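Local coordinates for protein putative HTH-type transcriptional regulator ybaQ (Escherichia coli, PDB 2EBY) that probably binds DNA through a Cro/C1-type helix-turn-helix domain and may act as a transcriptional regulator, at the interface of chains A and B. Coordinates in Å, arbitrary orientation; residue numbers count along the deposited sequence, not the author numbering. Chains: chain A/B, Putative HTH-type transcriptional regulator ybaQ.

Contact 1: the interface of chains A and B. Residues chain A 79, 82-83, 92; chain B 53-54, 57-58.
B:Phe57 reaches from helix 53-63 of chain B into the angle between helices 67-83 and 86-94 of chain A, where A:Leu79, A:Val82 and A:Leu92 receive it, an example of an aromatic side chain packed into the angle of a neighbouring copy's helices. CG1 of A:Val82 sits over one ring face, offset toward the rim, 3.9 Å from CD1 of B:Phe57. The side chain of A:Leu79 crosses that of B:Phe57 at about a right angle and touches with its CD2 methyl, 3.4 Å from CZ at the far end of B:Phe57. At the other end of the side chain, CD2 of A:Leu92 packs against CB of B:Phe57 at 3.8 Å and also reaches the backbone N of the next residue in that helix, B:Arg58.

A:Val82 divides its two methyls between different partners. With CG1 opposite the backbone N (chi1 169°) and held over the ring, CG2 is turned toward the first turn of helix 53-63, where it meets CG2 of B:Thr53 at 3.8 Å and the backbone of B:Glu54. Trimming this valine to alanine would probably leave a gap over the rim of one ring face of B:Phe57 and the methyl of B:Thr53 without its apolar mate.

Farther out the surroundings become polar. The carboxylate of A:Glu83 lies beyond the ring tip, its OE2 4.5 Å from CZ of B:Phe57. On the opposite flank, B:Arg58 and B:Glu54, one helical turn apart, form a salt bridge within chain B: NH2 donates in the guanidinium plane to carboxylate oxygen OE2 at 2.7 Å, a nearly straight bond (163° at the hydrogen) that arrives from above the carboxylate plane.

Contact 2: the interface of chains A and B. Residues chain A 82, 88, 91; chain B 54, 58.
A:Glu91 meets B:Arg58 across the rim of the contact between two copies of a Cro/C1-type helix-turn-helix protein, helix 86-94 of one copy facing helix 53-63 of the other. The pairing is a worked example of an arginine shared between an acid of its own helix and one from the other chain.

NH1 of B:Arg58 donates a hydrogen bond to carboxylate oxygen OE2 of A:Glu91 at 2.6 Å, modelled as distinctly bent (125° at the hydrogen). It approaches OE2 on the anti side while keeping close to the guanidinium plane. The carboxylate and guanidinium planes are only 29° apart, and CD of A:Glu91 lies at the guanidinium edge, so the two groups meet almost edge to edge. The same OE2 is modelled too close to NH2, so the ion pair is plausible but its detailed geometry, the bend of the NH1 bond included, is doubtful. A:Glu91 reaches the arginine on an extended chain, with CG pointing away from the backbone N (chi1 -166°). Because NH2 is also bonded to B:Glu54, the guanidinium is approached by acids of both chains, which would be expected to limit its rotation. The two acids bring OE2 of A:Glu91 within 4.6 Å of OE2 of B:Glu54, and the positive charge near both probably offsets their mutual repulsion.

Apolar and looser polar packing involves A:Thr88, whose side chain crosses that of B:Glu54 at a slant. Its methyl CG2 rests against the aliphatic CG of B:Glu54 at 3.8 Å. The hydroxyl OG1 is turned toward the carboxylate, but at 3.7 Å from OE1 of B:Glu54 it is a neighbour rather than a bonded partner.

Contact 1: the interface of chains A and B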
loop_
_atom_site.group_PDB
_atom_site.type_symbol
_atom_site.label_atom_id
_atom_site.label_comp_id
_atom_site.label_asym_id
_atom_site.label_seq_id
_atom_site.Cartn_x
_atom_site.Cartn_y
_atom_site.Cartn_z
ATOM N N LEU A 79 6.991 -4.935 -2.459
ATOM C CA LEU A 79 8.371 -4.593 -2.755
ATOM C C LEU A 79 9.013 -5.660 -3.627
ATOM O O LEU A 79 9.720 -5.341 -4.578
ATOM C CB LEU A 79 9.161 -4.427 -1.459
ATOM C CG LEU A 79 9.065 -3.023 -0.864
ATOM C CD1 LEU A 79 9.282 -3.060 0.639
ATOM C CD2 LEU A 79 10.092 -2.134 -1.544
ATOM N N VAL A 82 7.955 -5.401 -7.376
ATOM C CA VAL A 82 8.589 -4.335 -8.143
ATOM C C VAL A 82 10.029 -4.709 -8.471
ATOM O O VAL A 82 10.489 -4.504 -9.592
ATOM C CB VAL A 82 8.575 -2.995 -7.374
ATOM C CG1 VAL A 82 9.470 -1.978 -8.075
ATOM C CG2 VAL A 82 7.148 -2.462 -7.290
ATOM N N GLU A 83 10.729 -5.266 -7.488
ATOM C CA GLU A 83 12.123 -5.670 -7.654
ATOM C C GLU A 83 12.332 -6.782 -8.675
ATOM O O GLU A 83 13.417 -6.911 -9.240
ATOM C CB GLU A 83 12.698 -6.118 -6.313
ATOM C CG GLU A 83 13.068 -4.976 -5.391
ATOM C CD GLU A 83 13.224 -5.426 -3.955
ATOM O OE1 GLU A 83 13.434 -6.638 -3.733
ATOM O OE2 GLU A 83 13.147 -4.569 -3.050
ATOM N N LEU A 92 13.486 2.217 -14.137
ATOM C CA LEU A 92 13.969 2.940 -12.969
ATOM C C LEU A 92 15.425 3.331 -13.171
ATOM O O LEU A 92 15.880 4.365 -12.686
ATOM C CB LEU A 92 13.854 2.075 -11.708
ATOM C CG LEU A 92 12.469 1.822 -11.108
ATOM C CD1 LEU A 92 12.579 0.724 -10.049
ATOM C CD2 LEU A 92 11.926 3.114 -10.508
ATOM N N THR B 53 3.474 1.166 -4.954
ATOM C CA THR B 53 4.857 0.913 -4.564
ATOM C C THR B 53 5.799 1.309 -5.703
ATOM O O THR B 53 6.858 1.892 -5.475
ATOM C CB THR B 53 5.062 -0.581 -4.221
ATOM O OG1 THR B 53 4.241 -0.925 -3.103
ATOM C CG2 THR B 53 6.514 -0.863 -3.867
ATOM N N GLU B 54 5.386 0.995 -6.927
ATOM C CA GLU B 54 6.162 1.297 -8.126
ATOM C C GLU B 54 6.380 2.801 -8.283
ATOM O O GLU B 54 7.496 3.256 -8.526
ATOM C CB GLU B 54 5.440 0.753 -9.365
ATOM C CG GLU B 54 6.165 1.021 -10.682
ATOM C CD GLU B 54 5.424 0.467 -11.889
ATOM O OE1 GLU B 54 5.077 -0.731 -11.871
ATOM O OE2 GLU B 54 5.191 1.218 -12.859
ATOM N N PHE B 57 8.874 4.109 -5.888
ATOM C CA PHE B 57 10.259 3.927 -6.312
ATOM C C PHE B 57 10.656 5.021 -7.293
ATOM O O PHE B 57 11.758 5.543 -7.225
ATOM C CB PHE B 57 10.464 2.576 -6.993
ATOM C CG PHE B 57 10.782 1.465 -6.043
ATOM C CD1 PHE B 57 9.779 0.833 -5.321
ATOM C CD2 PHE B 57 12.092 1.043 -5.880
ATOM C CE1 PHE B 57 10.082 -0.203 -4.441
ATOM C CE2 PHE B 57 12.404 0.010 -5.005
ATOM C CZ PHE B 57 11.395 -0.617 -4.287
ATOM N N ARG B 58 9.759 5.346 -8.218
ATOM C CA ARG B 58 10.026 6.394 -9.199
ATOM C C ARG B 58 10.251 7.716 -8.483
ATOM O O ARG B 58 11.190 8.438 -8.787
ATOM C CB ARG B 58 8.850 6.564 -10.154
ATOM C CG ARG B 58 8.583 5.379 -11.076
ATOM C CD ARG B 58 7.330 5.648 -11.940
ATOM N NE ARG B 58 6.850 4.460 -12.644
ATOM C CZ ARG B 58 7.354 3.980 -13.776
ATOM N NH1 ARG B 58 8.362 4.590 -14.367
ATOM N NH2 ARG B 58 6.863 2.864 -14.294
#

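Contact 2: the interface of chains A and B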
loop_
_atom_site.group_PDB
_atom_site.type_symbol
_atom_site.label_atom_id
_atom_site.label_comp_id
_atom_site.label_asym_id
_atom_site.label_seq_id
_atom_site.Cartn_x
_atom_site.Cartn_y
_atom_site.Cartn_z
ATOM N N VAL A 82 7.955 -5.401 -7.376
ATOM C CA VAL A 82 8.589 -4.335 -8.143
ATOM C C VAL A 82 10.029 -4.709 -8.471
ATOM O O VAL A 82 10.489 -4.504 -9.592
ATOM C CB VAL A 82 8.575 -2.995 -7.374
ATOM C CG1 VAL A 82 9.470 -1.978 -8.075
ATOM C CG2 VAL A 82 7.148 -2.462 -7.290
ATOM N N THR A 88 10.187 -2.645 -15.147
ATOM C CA THR A 88 10.234 -1.561 -14.171
ATOM C C THR A 88 11.669 -1.216 -13.764
ATOM O O THR A 88 12.022 -0.045 -13.644
ATOM C CB THR A 88 9.436 -1.921 -12.903
ATOM O OG1 THR A 88 8.121 -2.348 -13.273
ATOM C CG2 THR A 88 9.325 -0.706 -11.984
ATOM N N GLU A 91 13.607 0.599 -16.449
ATOM C CA GLU A 91 12.928 1.885 -16.473
ATOM C C GLU A 91 13.436 2.779 -15.336
ATOM O O GLU A 91 13.803 3.932 -15.543
ATOM C CB GLU A 91 11.426 1.619 -16.359
ATOM C CG GLU A 91 10.527 2.746 -16.689
ATOM C CD GLU A 91 9.130 2.243 -16.861
ATOM O OE1 GLU A 91 8.859 1.590 -17.890
ATOM O OE2 GLU A 91 8.319 2.482 -15.952
ATOM N N GLU B 54 5.386 0.995 -6.927
ATOM C CA GLU B 54 6.162 1.297 -8.126
ATOM C C GLU B 54 6.380 2.801 -8.283
ATOM O O GLU B 54 7.496 3.256 -8.526
ATOM C CB GLU B 54 5.440 0.753 -9.365
ATOM C CG GLU B 54 6.165 1.021 -10.682
ATOM C CD GLU B 54 5.424 0.467 -11.889
ATOM O OE1 GLU B 54 5.077 -0.731 -11.871
ATOM O OE2 GLU B 54 5.191 1.218 -12.859
ATOM N N ARG B 58 9.759 5.346 -8.218
ATOM C CA ARG B 58 10.026 6.394 -9.199
ATOM C C ARG B 58 10.251 7.716 -8.483
ATOM O O ARG B 58 11.190 8.438 -8.787
ATOM C CB ARG B 58 8.850 6.564 -10.154
ATOM C CG ARG B 58 8.583 5.379 -11.076
ATOM C CD ARG B 58 7.330 5.648 -11.940
ATOM N NE ARG B 58 6.850 4.460 -12.644
ATOM C CZ ARG B 58 7.354 3.980 -13.776
ATOM N NH1 ARG B 58 8.362 4.590 -14.367
ATOM N NH2 ARG B 58 6.863 2.864 -14.294
#

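Contact 1 and contact 2 are adjoining parts of one interface, the centres of their C-alpha atoms about 4 Å apart, and they share A:Val82, B:Glu54 and B:Arg58. In both, helix 53-63 of chain B packs against helices 67-83 and 86-94 of chain A, contact 1 supplying the apolar core and contact 2 its charged border. B:Glu54 and B:Arg58 couple the two, since their backbones and aliphatic stems border the core while their charged ends face the rim. Two-fold symmetry repeats both contacts with the chains exchanged, which is compatible with a dimer, although the structure alone does not establish that state in solution.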